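Side-chain contacts in phosphotriesterase family protein (Listeria monocytogenes serotype 4b str. H7858, PDB 3PNZ), which probably hydrolyses phosphorylated sugar lactones, as a zinc-dependent lactonase of the amidohydrolase fold: residues M161-P164 and L165-K168; A246-S249 and A250-A253; R298-D301 and E302-K306; G307-G310 and E311-V314. One frame throughout, in Å; residues are numbered along the deposited sequence.

Contact 1 (M161-P164 and L165-K168); sequences MITP and LEEK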
# COMPACT_ATOMS: atom_id res chain seq x y z
N MET A 161 -0.00 17.62 -8.14
CA MET A 161 0.61 17.50 -9.46
C MET A 161 0.48 16.07 -10.01
O MET A 161 0.58 15.11 -9.24
CB MET A 161 2.11 17.84 -9.38
CG MET A 161 2.46 19.30 -9.04
SD MET A 161 4.24 19.57 -8.80
CE MET A 161 4.49 18.88 -7.17
N ILE A 162 0.24 15.94 -11.31
CA ILE A 162 0.51 14.68 -12.00
C ILE A 162 1.43 15.09 -13.15
O ILE A 162 0.99 15.72 -14.10
CB ILE A 162 -0.74 13.98 -12.52
CG1 ILE A 162 -1.67 13.62 -11.36
CG2 ILE A 162 -0.35 12.70 -13.30
CD1 ILE A 162 -2.87 12.76 -11.78
N THR A 163 2.71 14.77 -13.01
CA THR A 163 3.68 15.14 -14.04
C THR A 163 3.54 14.22 -15.24
O THR A 163 2.93 13.15 -15.15
CB THR A 163 5.11 15.04 -13.51
OG1 THR A 163 5.43 13.67 -13.24
CG2 THR A 163 5.27 15.86 -12.23
N PRO A 164 4.10 14.63 -16.39
CA PRO A 164 4.11 13.75 -17.56
C PRO A 164 4.68 12.37 -17.27
O PRO A 164 4.10 11.38 -17.71
CB PRO A 164 4.97 14.52 -18.57
CG PRO A 164 4.69 15.96 -18.24
CD PRO A 164 4.57 15.99 -16.73
N LEU A 165 5.79 12.28 -16.55
CA LEU A 165 6.39 10.97 -16.28
C LEU A 165 5.52 10.16 -15.33
O LEU A 165 5.40 8.95 -15.47
CB LEU A 165 7.81 11.09 -15.71
CG LEU A 165 8.93 11.33 -16.72
CD1 LEU A 165 10.27 11.39 -16.00
CD2 LEU A 165 8.95 10.23 -17.77
N GLU A 166 4.91 10.84 -14.36
CA GLU A 166 4.02 10.14 -13.44
C GLU A 166 2.85 9.56 -14.23
O GLU A 166 2.47 8.41 -14.02
CB GLU A 166 3.51 11.07 -12.33
CG GLU A 166 4.54 11.30 -11.22
CD GLU A 166 4.23 12.51 -10.35
OE1 GLU A 166 3.24 13.22 -10.61
OE2 GLU A 166 4.99 12.76 -9.40
N GLU A 167 2.29 10.36 -15.12
CA GLU A 167 1.18 9.93 -15.96
C GLU A 167 1.55 8.70 -16.79
O GLU A 167 0.75 7.78 -16.95
CB GLU A 167 0.74 11.06 -16.88
CG GLU A 167 -0.35 10.66 -17.85
CD GLU A 167 -0.76 11.80 -18.76
OE1 GLU A 167 -0.56 12.97 -18.37
OE2 GLU A 167 -1.27 11.52 -19.86
N LYS A 168 2.76 8.73 -17.35
CA LYS A 168 3.30 7.59 -18.08
C LYS A 168 3.26 6.32 -17.22
O LYS A 168 2.83 5.26 -17.70
CB LYS A 168 4.73 7.89 -18.51
CG LYS A 168 5.41 6.80 -19.35
CD LYS A 168 6.88 7.16 -19.57
CE LYS A 168 7.47 6.50 -20.81
NZ LYS A 168 8.86 6.98 -21.06
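E166 OE1 is gripped by two backbone N-H groups: T163 N donates to it at 2.9 Å in a nearly straight bond (168°), and G158 N gives a weak one. The T163 N-H comes from above the carboxylate plane, 44° out of it. In return E166 N donates to T163 OG1 at 3.1 Å, so each residue's side chain accepts from the other's backbone N-H: a capping box, with T163 as N-cap. The threonine reaches this position because its OG1 sits between its own N and carbonyl carbon (chi1 67°), which turns it to the first turn of the helix. The glutamate chain runs extended past CG and passes T163 OG1 with E166 CG at 3.2 Å; its other oxygen, OE2, bonds S98 OG. Regular helical bonds follow, E167 N to T163 O (2.9 Å) and K168 N to P164 O (3.0 Å). Beside them, I162 CG2 lies 4.1 Å from E167 CB, the two side chains crossing at about a right angle. E167 OE2 forms a salt bridge with R171, and K168 NZ bonds the carbonyl oxygens of T126 and I123. The buried E166 carboxylate is thus gripped at both oxygens, by backbone N-H groups at OE1 and by S98 at OE2, and its negative charge probably gains from the nearby N terminus of helix 164-180.

Contact 2 (A246-S249 and A250-A253); sequences APES and ARIA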
# COMPACT_ATOMS: atom_id res chain seq x y z
N ALA A 246 -2.81 14.64 11.95
CA ALA A 246 -4.15 14.89 12.47
C ALA A 246 -4.35 14.11 13.75
O ALA A 246 -3.72 13.07 13.94
CB ALA A 246 -5.21 14.48 11.44
N PRO A 247 -5.24 14.59 14.64
CA PRO A 247 -5.58 13.79 15.82
C PRO A 247 -6.39 12.58 15.37
O PRO A 247 -7.04 12.63 14.32
CB PRO A 247 -6.46 14.73 16.65
CG PRO A 247 -7.01 15.71 15.66
CD PRO A 247 -5.94 15.88 14.62
N GLU A 248 -6.34 11.51 16.15
CA GLU A 248 -7.05 10.30 15.76
C GLU A 248 -8.54 10.54 15.58
O GLU A 248 -9.16 9.97 14.69
CB GLU A 248 -6.82 9.19 16.80
CG GLU A 248 -7.05 7.82 16.21
CD GLU A 248 -6.20 7.60 14.97
OE1 GLU A 248 -6.77 7.32 13.90
OE2 GLU A 248 -4.96 7.73 15.08
N SER A 249 -9.11 11.38 16.44
CA SER A 249 -10.51 11.74 16.33
C SER A 249 -10.89 12.25 14.94
O SER A 249 -12.01 12.01 14.47
CB SER A 249 -10.87 12.81 17.37
OG SER A 249 -9.91 13.85 17.35
N ALA A 250 -9.98 12.97 14.28
CA ALA A 250 -10.27 13.52 12.96
C ALA A 250 -10.32 12.42 11.90
O ALA A 250 -11.19 12.44 11.02
CB ALA A 250 -9.24 14.58 12.58
N ARG A 251 -9.40 11.47 11.97
CA ARG A 251 -9.45 10.33 11.05
C ARG A 251 -10.73 9.54 11.28
O ARG A 251 -11.44 9.18 10.33
CB ARG A 251 -8.20 9.44 11.20
CG ARG A 251 -6.94 10.02 10.53
CD ARG A 251 -5.72 9.13 10.74
NE ARG A 251 -5.24 9.23 12.11
CZ ARG A 251 -4.37 10.14 12.53
NH1 ARG A 251 -3.86 11.03 11.68
NH2 ARG A 251 -3.99 10.17 13.80
N ILE A 252 -11.05 9.29 12.54
CA ILE A 252 -12.22 8.48 12.86
C ILE A 252 -13.51 9.17 12.40
O ILE A 252 -14.41 8.53 11.86
CB ILE A 252 -12.25 8.11 14.36
CG1 ILE A 252 -11.17 7.06 14.65
CG2 ILE A 252 -13.63 7.63 14.79
CD1 ILE A 252 -10.96 6.76 16.12
N ALA A 253 -13.58 10.49 12.59
CA ALA A 253 -14.74 11.25 12.13
C ALA A 253 -14.93 11.13 10.61
O ALA A 253 -16.06 11.02 10.11
CB ALA A 253 -14.62 12.72 12.54
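A250 opens the second segment by setting its CB against the ring of P247, 4.0 Å from P247 CG, and against A246 CB at 4.2 Å, while its N donates to P247 O. That carbonyl is approached from well above its plane, as the chain turns from the N-cap proline into the helix. The R251 chain bends at chi3 (-73°), bringing the guanidinium back toward the helix start, where it forms a side-on salt bridge with E248: R251 NE bonds E248 OE1 at 3.0 Å and R251 NH2 bonds E248 OE2 at 2.9 Å. Both oxygens lie near the guanidinium plane, yet the carboxylate is met from above its own plane, the two flat groups being turned 52° apart. R251 NH2 also gives a weak bond to A246 O, and P247 O lies over one guanidinium face, offset toward its rim. A bend at chi2 (55°) carries the E248 carboxylate back to R251, where OE2 also accepts from A241 N, while R251 NH1 donates to K242 O. I252 donates its N to E248 O and lays CD1 4.1 Å from E248 CG; R298 and E302 of helix 289-305 pack against the same isoleucine. A253 N continues the helical bonding to S249 O at 2.9 Å. This first turn belongs to helix 248-260, which connects strands 234-237 and 267-269 in a beta-alpha-beta unit, as expected for the TIM-barrel clan.

Contact 3 (R298-D301 and E302-K306); sequences RFID and EANEK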
# COMPACT_ATOMS: atom_id res chain seq x y z
N ARG A 298 -10.59 1.32 20.63
CA ARG A 298 -11.06 2.70 20.71
C ARG A 298 -12.09 2.99 19.63
O ARG A 298 -13.13 3.60 19.90
CB ARG A 298 -9.92 3.70 20.60
CG ARG A 298 -10.43 5.13 20.67
CD ARG A 298 -9.65 6.04 19.78
NE ARG A 298 -10.44 7.22 19.41
CZ ARG A 298 -9.98 8.46 19.46
NH1 ARG A 298 -10.76 9.47 19.09
NH2 ARG A 298 -8.75 8.69 19.91
N PHE A 299 -11.81 2.56 18.40
CA PHE A 299 -12.76 2.78 17.32
C PHE A 299 -14.10 2.13 17.60
O PHE A 299 -15.16 2.74 17.39
CB PHE A 299 -12.23 2.28 15.97
CG PHE A 299 -13.23 2.43 14.87
CD1 PHE A 299 -13.37 3.64 14.21
CD2 PHE A 299 -14.08 1.38 14.54
CE1 PHE A 299 -14.32 3.80 13.21
CE2 PHE A 299 -15.03 1.54 13.54
CZ PHE A 299 -15.15 2.74 12.88
N ILE A 300 -14.07 0.89 18.06
CA ILE A 300 -15.30 0.18 18.39
C ILE A 300 -16.10 0.98 19.42
O ILE A 300 -17.29 1.22 19.23
CB ILE A 300 -15.01 -1.24 18.90
CG1 ILE A 300 -14.44 -2.09 17.76
CG2 ILE A 300 -16.28 -1.88 19.45
CD1 ILE A 300 -13.98 -3.47 18.20
N ASP A 301 -15.42 1.40 20.48
CA ASP A 301 -16.08 2.13 21.56
C ASP A 301 -16.65 3.45 21.07
O ASP A 301 -17.82 3.75 21.30
CB ASP A 301 -15.11 2.37 22.72
CG ASP A 301 -15.81 2.90 23.96
OD1 ASP A 301 -15.31 3.88 24.55
OD2 ASP A 301 -16.86 2.34 24.32
N GLU A 302 -15.84 4.22 20.36
CA GLU A 302 -16.28 5.52 19.87
C GLU A 302 -17.40 5.38 18.85
O GLU A 302 -18.40 6.11 18.90
CB GLU A 302 -15.10 6.33 19.31
CG GLU A 302 -15.47 7.75 18.94
CD GLU A 302 -14.29 8.61 18.53
OE1 GLU A 302 -13.13 8.13 18.55
OE2 GLU A 302 -14.52 9.78 18.17
N ALA A 303 -17.26 4.45 17.91
CA ALA A 303 -18.32 4.22 16.92
C ALA A 303 -19.63 3.80 17.59
O ALA A 303 -20.70 4.29 17.23
CB ALA A 303 -17.89 3.16 15.91
N ASN A 304 -19.52 2.89 18.56
CA ASN A 304 -20.69 2.45 19.32
C ASN A 304 -21.34 3.64 20.02
O ASN A 304 -22.56 3.80 19.99
CB ASN A 304 -20.30 1.40 20.37
CG ASN A 304 -20.04 0.03 19.77
OD1 ASN A 304 -20.39 -0.26 18.62
ND2 ASN A 304 -19.43 -0.85 20.56
N GLU A 305 -20.53 4.49 20.64
CA GLU A 305 -21.04 5.67 21.33
C GLU A 305 -21.80 6.59 20.37
O GLU A 305 -22.80 7.20 20.74
CB GLU A 305 -19.91 6.44 22.04
CG GLU A 305 -19.37 5.74 23.29
CD GLU A 305 -18.23 6.49 23.98
OE1 GLU A 305 -17.79 7.55 23.48
OE2 GLU A 305 -17.76 5.99 25.04
N LYS A 306 -21.32 6.68 19.13
CA LYS A 306 -21.94 7.56 18.15
C LYS A 306 -23.07 6.89 17.36
O LYS A 306 -23.60 7.47 16.41
CB LYS A 306 -20.89 8.13 17.19
CG LYS A 306 -19.79 8.93 17.88
CD LYS A 306 -19.40 10.13 17.05
CE LYS A 306 -17.89 10.33 17.00
NZ LYS A 306 -17.29 10.78 18.28
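E302 can be followed outward from its CB, which rests 3.4 Å from R298 O, the oxygen that also accepts from E302 N. CG stands anti to the backbone N (chi1 -173°) and the chain runs on extended, which lays it alongside R298, pointing the same way. CD then reaches the edge of the guanidinium. E302 OE1 takes two bonds from that group, R298 NE at 3.0 Å and R298 NH1 at 2.8 Å, both nitrogens converging on one oxygen that lies within 4° of the guanidinium plane; the carboxylate is turned 29° from it. E302 OE2 uses its anti lone pair for K306 NZ at 2.9 Å, so the carboxylate links R298 and K306, each four residues from E302 in opposite directions along the chain, in a salt-bridge network. Elsewhere on the helix, A303 CB sits over a face of the F299 ring, offset toward the rim and 4.3 Å from its centroid, a CH-pi contact. D301 OD1 and E305 OE2, by contrast, bring like charges within 3.3 Å. Within the fold this end of helix 289-305 touches two other helices: R298 and E302 meet I252 of helix 248-260, whereas F299, whose ring also meets W295 of its own helix, packs with I300 on V314 of helix 310-325.

Contact 4 (G307-G310 and E311-V314); sequences GFDG and EKLV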
# COMPACT_ATOMS: atom_id res chain seq x y z
N GLY A 307 -23.43 5.67 17.75
CA GLY A 307 -24.59 5.02 17.16
C GLY A 307 -24.32 4.05 16.03
O GLY A 307 -25.24 3.54 15.40
N PHE A 308 -23.04 3.78 15.76
CA PHE A 308 -22.70 2.84 14.70
C PHE A 308 -22.51 1.43 15.26
O PHE A 308 -22.53 1.22 16.48
CB PHE A 308 -21.43 3.30 13.96
CG PHE A 308 -21.56 4.65 13.30
CD1 PHE A 308 -21.97 4.76 11.97
CD2 PHE A 308 -21.25 5.82 13.99
CE1 PHE A 308 -22.09 6.00 11.35
CE2 PHE A 308 -21.36 7.06 13.38
CZ PHE A 308 -21.78 7.16 12.05
N ASP A 309 -22.34 0.45 14.38
CA ASP A 309 -22.03 -0.91 14.79
C ASP A 309 -20.52 -1.11 14.70
O ASP A 309 -20.00 -1.56 13.68
CB ASP A 309 -22.76 -1.91 13.88
CG ASP A 309 -22.66 -3.35 14.37
OD1 ASP A 309 -21.70 -3.69 15.10
OD2 ASP A 309 -23.55 -4.16 14.00
N GLY A 310 -19.82 -0.73 15.76
CA GLY A 310 -18.37 -0.69 15.76
C GLY A 310 -17.70 -2.01 15.40
O GLY A 310 -16.75 -2.06 14.61
N GLU A 311 -18.21 -3.10 15.97
CA GLU A 311 -17.63 -4.41 15.73
C GLU A 311 -17.79 -4.82 14.27
O GLU A 311 -16.87 -5.37 13.66
CB GLU A 311 -18.25 -5.45 16.67
CG GLU A 311 -17.98 -5.18 18.15
CD GLU A 311 -18.98 -4.22 18.80
OE1 GLU A 311 -19.70 -3.47 18.09
OE2 GLU A 311 -19.05 -4.20 20.06
N LYS A 312 -18.97 -4.56 13.71
CA LYS A 312 -19.23 -4.89 12.31
C LYS A 312 -18.32 -4.10 11.39
O LYS A 312 -17.79 -4.63 10.41
CB LYS A 312 -20.69 -4.60 11.95
CG LYS A 312 -21.05 -4.96 10.52
CD LYS A 312 -22.48 -4.56 10.18
CE LYS A 312 -22.85 -5.01 8.77
NZ LYS A 312 -24.25 -4.64 8.39
N LEU A 313 -18.13 -2.82 11.70
CA LEU A 313 -17.28 -1.96 10.89
C LEU A 313 -15.83 -2.42 10.92
O LEU A 313 -15.16 -2.44 9.89
CB LEU A 313 -17.39 -0.50 11.35
CG LEU A 313 -18.75 0.12 11.04
CD1 LEU A 313 -18.87 1.49 11.68
CD2 LEU A 313 -18.99 0.20 9.53
N VAL A 314 -15.34 -2.80 12.09
CA VAL A 314 -13.98 -3.32 12.19
C VAL A 314 -13.82 -4.58 11.35
O VAL A 314 -12.80 -4.77 10.68
CB VAL A 314 -13.57 -3.58 13.65
CG1 VAL A 314 -12.33 -4.48 13.71
CG2 VAL A 314 -13.32 -2.24 14.37
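Hydrogen bonds to D309 begin the new helix. As its N-cap, D309 accepts from K312 N through OD1 at 3.2 Å, the N-H standing 61° out of the carboxylate plane, while D309 O accepts from L313 N at 3.0 Å. With chi1 at -171°, the D309 carboxylate is turned away from its own N and carried toward K312, whose CB comes within 3.4 Å of D309 CG, the two side chains crossing at about a right angle. G310 O takes V314 N in the next helical bond. Just before the cap, G307, with positive phi, ends the preceding helix in a Schellman motif, F308 N bonding A303 O. Among apolar contacts, F308 CB meets L313 CD1 at 3.9 Å; both residues also touch V259 of helix 248-260. Set apart from these, L313 CG packs on D309 O at 3.4 Å, a carbon against an oxygen that accepts a helical bond. Charge adds a further kind: D309 OD1 and E311 OE1, both acidic, are 3.6 Å apart, while K312 runs extended with its NZ 5.7 Å from D309 OD2, too far for a bond. The acidic pair stands by the amino end of helix 310-325, whose dipole would probably ease the crowding of negative charge.

Overall arrangement
Along the chain the four contacts come in series, and none nests within or crosses another. Contact 1 turns the loop after strand 150-152 into helix 164-180. It stands apart, its centre 31 Å from that of contact 2 and 40 Å and 39 Å from those of contacts 3 and 4. Contact 2 opens helix 248-260 in the other half of the barrel. Contact 3 covers the last turns of helix 289-305 and touches contact 2 where I252 CD1 lies 3.4 Å from R298 NE. Contact 4 carries the chain round the short loop into helix 310-325, its centre only 7 Å from that of contact 3. Contacts 2 to 4 thus tie together helices 248-260, 289-305 and 310-325, with contact 3 touching both of the others.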